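Local coordinates for SprT-like domain-containing protein Spartan (Homo sapiens, PDB 6MDW) that cleaves covalent DNA-protein cross-links during DNA synthesis as a DNA-dependent zinc metalloendopeptidase, the chain here being its SprT-like protease part, at residues E87-L90 against H91-H95; Y97-T101 against N102-D106. All coordinates share one frame; numbering follows the deposited sequence.

Overall arrangement
Both contacts are local and use helix 82-100 of the SprT-like domain, one within it and one at its C-terminal end, with centres 14 Å apart. Interaction 1, E87-L90 with H91-H95, comes first: its centre is about 6 Å from that of the chain, and it carries two of the three histidines of the catalytic zinc together with the active-site residue E92. Interaction 2, Y97-T101 with N102-D106, follows about 15 Å from the chain centre, at the surface, where the helix stops and the chain turns into the loop before helix 112-125. That loop holds H110, the third zinc ligand, so one helix supplies two ligands and its exit leads to the last.

Interaction 1 (E87-L90 against H91-H95); sequences ETLL and HEMIH. With ZN (zinc ion), chain F.
L89 and M93 meet one helical turn apart, both through backbone and through side chains. The M93 amide gives a hydrogen bond of 2.8 Å from N to L89 O. Beside it, M93 SD rests 3.8 Å from L89 CG, the two side chains crossing obliquely. A bend at the M93 thioether (chi3 74°) turns CE away from the L89 branches, and the side chain also touches F29, F37 and L41. With an alanine here the thioether is gone, which would probably leave L89 CG without its sulfur neighbour and open a gap toward F29 of helix 25-36.

The other amides of this turn are satisfied in the same i to i-4 pattern. H91 N reaches E87 O at 3.0 Å; E92 N bonds T88 O almost straight, with an N-H...O angle of 168°; and I94 N donates to L90 O. Polar side-chain ends find partners beyond the turn: T88 OG1 bonds D84 O, while the carboxylate of E87 is shared between N128 N and H136 NE2.

The imidazoles project from successive turns to one metal. With CG anti to its backbone N (chi1 178°), H91 brings NE2 within 2.0 Å of zinc, and its ND1 is engaged by T130 O, a second-shell bond that fixes the ring's rotation. H95 NE2 binds at 2.1 Å, and H110 adds the third protein ligand. In E92, the active-site residue, the first torsion sets CG beside the backbone N and 3.4 Å from T88 O, and a bend at chi2 then turns the carboxylate. Two zinc-binding histidines flanking the active-site glutamate along one helix form the HExxH motif of zinc metallopeptidases.

Interaction 2 (Y97-T101 against N102-D106); sequences YLFVT and NNDKD
A Schellman motif ends helix 82-100 here, with N102, at positive phi, as its C-prime residue. Its two defining bonds run from N103 N to L98 O, at 2.9 Å, and from N102 N to F99 O, at 3.1 Å. They differ in approach: the N103 amide lies in the carbonyl plane of L98, whereas the N102 amide sits above that of F99, 66° out of it.

T101, the first residue to leave helical backbone angles, adds a side-chain bond to the last turn. Its OG1 occupies the position between backbone N and carbonyl carbon (chi1 64°) and donates to Y97 O at 2.8 Å, while T101 N reaches the same oxygen from the opposite face. The rotamer also places T101 CG2 over one face of the Y97 ring, 3.6 Å above its plane and offset toward the rim.

Just past the turn, N103 lies against the L98 side chain. L98 CD2 is 3.5 Å from N103 O and also touches the side-chain ND2 of N103, which is hydrogen-bonded to E113 OE1 of helix 112-125; L98 itself packs on E113 and H117.

The D104 and F99 side chains run next to each other in the same direction. D104 OD2 sits at the ring edge, 4.0 Å from F99 CD1, with the carboxylate turned 77° from the ring. The other oxygen is gripped twice: K105 NZ makes a salt bridge to D104 OD1 on its syn lone pair, at 2.8 Å, and a water donates to both D104 OD1 and F99 O. That water gives F99 O a second donor beside the N102 amide. Such closure of the last carbonyls by the amides of the positive-phi residue and the one after it is characteristic of a Schellman C-cap, here redirecting the chain toward helix 112-125.

Interaction 1 (E87-L90 against H91-H95)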
loop_
_atom_site.group_PDB
_atom_site.type_symbol
_atom_site.label_atom_id
_atom_site.label_comp_id
_atom_site.label_asym_id
_atom_site.label_seq_id
_atom_site.Cartn_x
_atom_site.Cartn_y
_atom_site.Cartn_z
ATOM N N GLU A 87 -4.071 9.652 1.040
ATOM C CA GLU A 87 -2.675 9.498 1.413
ATOM C C GLU A 87 -2.234 8.032 1.274
ATOM O O GLU A 87 -1.100 7.752 0.878
ATOM C CB GLU A 87 -2.384 10.068 2.802
ATOM C CG GLU A 87 -2.485 11.576 2.817
ATOM C CD GLU A 87 -2.394 12.258 4.165
ATOM O OE1 GLU A 87 -2.535 11.579 5.202
ATOM O OE2 GLU A 87 -2.279 13.527 4.174
ATOM N N THR A 88 -3.135 7.088 1.559
ATOM C CA THR A 88 -2.798 5.669 1.396
ATOM C C THR A 88 -2.623 5.359 -0.100
ATOM O O THR A 88 -1.659 4.717 -0.521
ATOM C CB THR A 88 -3.848 4.737 2.031
ATOM O OG1 THR A 88 -3.934 5.059 3.426
ATOM C CG2 THR A 88 -3.477 3.289 1.822
ATOM N N LEU A 89 -3.569 5.841 -0.921
ATOM C CA LEU A 89 -3.514 5.558 -2.352
ATOM C C LEU A 89 -2.224 6.156 -2.924
ATOM O O LEU A 89 -1.540 5.511 -3.711
ATOM C CB LEU A 89 -4.743 6.158 -3.036
ATOM C CG LEU A 89 -4.743 6.105 -4.569
ATOM C CD1 LEU A 89 -4.571 4.713 -5.114
ATOM C CD2 LEU A 89 -5.994 6.743 -5.130
ATOM N N LEU A 90 -1.911 7.408 -2.537
ATOM C CA LEU A 90 -0.740 8.080 -3.146
ATOM C C LEU A 90 0.540 7.344 -2.739
ATOM O O LEU A 90 1.454 7.196 -3.537
ATOM C CB LEU A 90 -0.730 9.558 -2.766
ATOM C CG LEU A 90 -1.722 10.416 -3.528
ATOM C CD1 LEU A 90 -1.830 11.768 -2.872
ATOM C CD2 LEU A 90 -1.368 10.512 -5.008
ATOM N N HIS A 91 0.608 6.878 -1.477
ATOM C CA HIS A 91 1.737 6.085 -1.021
ATOM C C HIS A 91 1.934 4.849 -1.907
ATOM O O HIS A 91 3.025 4.591 -2.396
ATOM C CB HIS A 91 1.534 5.705 0.451
ATOM C CG HIS A 91 2.597 4.854 1.056
ATOM N ND1 HIS A 91 3.373 5.293 2.128
ATOM C CD2 HIS A 91 3.003 3.587 0.787
ATOM C CE1 HIS A 91 4.218 4.324 2.455
ATOM N NE2 HIS A 91 4.027 3.273 1.645
ATOM N N GLU A 92 0.848 4.105 -2.132
ATOM C CA GLU A 92 0.927 2.924 -2.968
ATOM C C GLU A 92 1.313 3.279 -4.410
ATOM O O GLU A 92 2.063 2.559 -5.049
ATOM C CB GLU A 92 -0.388 2.137 -2.980
ATOM C CG GLU A 92 -0.820 1.640 -1.607
ATOM C CD GLU A 92 0.243 0.877 -0.858
ATOM O OE1 GLU A 92 1.077 0.171 -1.466
ATOM O OE2 GLU A 92 0.249 1.019 0.393
ATOM N N MET A 93 0.784 4.396 -4.922
ATOM C CA MET A 93 1.127 4.794 -6.299
ATOM C C MET A 93 2.605 5.149 -6.453
ATOM O O MET A 93 3.166 4.932 -7.540
ATOM C CB MET A 93 0.218 5.942 -6.729
ATOM C CG MET A 93 -1.248 5.505 -6.928
ATOM S SD MET A 93 -2.375 6.858 -7.399
ATOM C CE MET A 93 -1.885 7.092 -9.109
ATOM N N ILE A 94 3.242 5.648 -5.394
ATOM C CA ILE A 94 4.677 5.894 -5.448
ATOM C C ILE A 94 5.416 4.564 -5.582
ATOM O O ILE A 94 6.284 4.394 -6.422
ATOM C CB ILE A 94 5.181 6.680 -4.225
ATOM C CG1 ILE A 94 4.565 8.083 -4.190
ATOM C CG2 ILE A 94 6.683 6.750 -4.290
ATOM C CD1 ILE A 94 4.851 8.800 -2.908
ATOM N N HIS A 95 5.047 3.575 -4.765
ATOM C CA HIS A 95 5.650 2.240 -4.932
ATOM C C HIS A 95 5.427 1.743 -6.361
ATOM O O HIS A 95 6.332 1.172 -6.991
ATOM C CB HIS A 95 5.044 1.243 -3.940
ATOM C CG HIS A 95 5.481 1.395 -2.514
ATOM N ND1 HIS A 95 6.808 1.484 -2.105
ATOM C CD2 HIS A 95 4.733 1.429 -1.389
ATOM C CE1 HIS A 95 6.820 1.583 -0.775
ATOM N NE2 HIS A 95 5.563 1.570 -0.312
HETATM ZN ZN ZN F . 5.058 1.525 1.724
#

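Interaction 2 (Y97-T101 against N102-D106)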
loop_
_atom_site.group_PDB
_atom_site.type_symbol
_atom_site.label_atom_id
_atom_site.label_comp_id
_atom_site.label_asym_id
_atom_site.label_seq_id
_atom_site.Cartn_x
_atom_site.Cartn_y
_atom_site.Cartn_z
ATOM N N TYR A 97 4.962 3.496 -9.079
ATOM C CA TYR A 97 5.756 4.262 -10.021
ATOM C C TYR A 97 7.205 3.781 -10.033
ATOM O O TYR A 97 7.813 3.676 -11.113
ATOM C CB TYR A 97 5.708 5.751 -9.673
ATOM C CG TYR A 97 6.447 6.604 -10.676
ATOM C CD1 TYR A 97 5.810 7.012 -11.819
ATOM C CD2 TYR A 97 7.746 7.017 -10.462
ATOM C CE1 TYR A 97 6.450 7.790 -12.768
ATOM C CE2 TYR A 97 8.418 7.767 -11.416
ATOM C CZ TYR A 97 7.750 8.176 -12.554
ATOM O OH TYR A 97 8.414 8.917 -13.517
ATOM N N LEU A 98 7.788 3.524 -8.856
ATOM C CA LEU A 98 9.163 3.048 -8.780
ATOM C C LEU A 98 9.289 1.673 -9.431
ATOM O O LEU A 98 10.293 1.396 -10.077
ATOM C CB LEU A 98 9.653 3.070 -7.332
ATOM C CG LEU A 98 9.725 4.453 -6.697
ATOM C CD1 LEU A 98 10.148 4.360 -5.248
ATOM C CD2 LEU A 98 10.695 5.352 -7.440
ATOM N N PHE A 99 8.258 0.836 -9.333
ATOM C CA PHE A 99 8.269 -0.467 -9.994
ATOM C C PHE A 99 8.228 -0.291 -11.524
ATOM O O PHE A 99 9.068 -0.897 -12.260
ATOM C CB PHE A 99 7.125 -1.365 -9.491
ATOM C CG PHE A 99 6.931 -2.591 -10.348
ATOM C CD1 PHE A 99 7.790 -3.671 -10.218
ATOM C CD2 PHE A 99 5.932 -2.644 -11.304
ATOM C CE1 PHE A 99 7.619 -4.798 -11.007
ATOM C CE2 PHE A 99 5.769 -3.770 -12.095
ATOM C CZ PHE A 99 6.623 -4.833 -11.954
ATOM N N VAL A 100 7.277 0.496 -12.035
ATOM C CA VAL A 100 6.971 0.702 -13.473
ATOM C C VAL A 100 8.219 1.258 -14.164
ATOM O O VAL A 100 8.443 1.040 -15.360
ATOM C CB VAL A 100 5.797 1.690 -13.672
ATOM C CG1 VAL A 100 5.674 2.190 -15.111
ATOM C CG2 VAL A 100 4.469 1.127 -13.199
ATOM N N THR A 101 8.946 2.105 -13.431
ATOM C CA THR A 101 10.114 2.829 -14.006
ATOM C C THR A 101 11.439 2.148 -13.659
ATOM O O THR A 101 12.511 2.728 -13.862
ATOM C CB THR A 101 10.132 4.288 -13.572
ATOM O OG1 THR A 101 10.304 4.357 -12.154
ATOM C CG2 THR A 101 8.889 5.020 -14.024
ATOM N N ASN A 102 11.377 0.924 -13.142
ATOM C CA ASN A 102 12.575 0.125 -12.865
ATOM C C ASN A 102 13.561 0.897 -11.970
ATOM O O ASN A 102 14.774 0.867 -12.212
ATOM C CB ASN A 102 13.240 -0.316 -14.177
ATOM C CG ASN A 102 12.261 -0.885 -15.184
ATOM O OD1 ASN A 102 11.734 -1.979 -14.991
ATOM N ND2 ASN A 102 12.007 -0.155 -16.261
ATOM N N ASN A 103 13.046 1.576 -10.930
ATOM C CA ASN A 103 13.779 2.405 -9.970
ATOM C C ASN A 103 13.399 2.035 -8.530
ATOM O O ASN A 103 13.184 2.911 -7.677
ATOM C CB ASN A 103 13.483 3.898 -10.123
ATOM C CG ASN A 103 14.355 4.747 -9.215
ATOM O OD1 ASN A 103 15.348 4.250 -8.696
ATOM N ND2 ASN A 103 13.994 6.003 -8.978
ATOM N N ASP A 104 13.350 0.742 -8.251
ATOM C CA ASP A 104 12.905 0.223 -6.952
ATOM C C ASP A 104 14.058 -0.557 -6.300
ATOM O O ASP A 104 13.815 -1.522 -5.564
ATOM C CB ASP A 104 11.635 -0.619 -7.137
ATOM C CG ASP A 104 11.808 -1.743 -8.155
ATOM O OD1 ASP A 104 12.726 -1.638 -8.997
ATOM O OD2 ASP A 104 11.028 -2.711 -8.108
ATOM N N LYS A 105 15.299 -0.096 -6.527
ATOM C CA LYS A 105 16.525 -0.819 -6.111
ATOM C C LYS A 105 17.096 -0.291 -4.783
ATOM O O LYS A 105 18.109 -0.822 -4.316
ATOM C CB LYS A 105 17.574 -0.768 -7.228
ATOM C CG LYS A 105 17.425 -1.838 -8.303
ATOM C CD LYS A 105 16.003 -2.033 -8.800
ATOM C CE LYS A 105 15.906 -3.001 -9.962
ATOM N NZ LYS A 105 14.610 -2.876 -10.672
ATOM N N ASP A 106 16.457 0.712 -4.160
ATOM C CA ASP A 106 16.821 1.144 -2.796
ATOM C C ASP A 106 16.693 -0.048 -1.837
ATOM O O ASP A 106 15.776 -0.860 -1.959
ATOM C CB ASP A 106 15.930 2.273 -2.267
ATOM C CG ASP A 106 16.228 3.674 -2.778
ATOM O OD1 ASP A 106 17.327 3.903 -3.335
ATOM O OD2 ASP A 106 15.350 4.533 -2.596
HETATM O O HOH W 1 11.108 -2.846 -11.409
#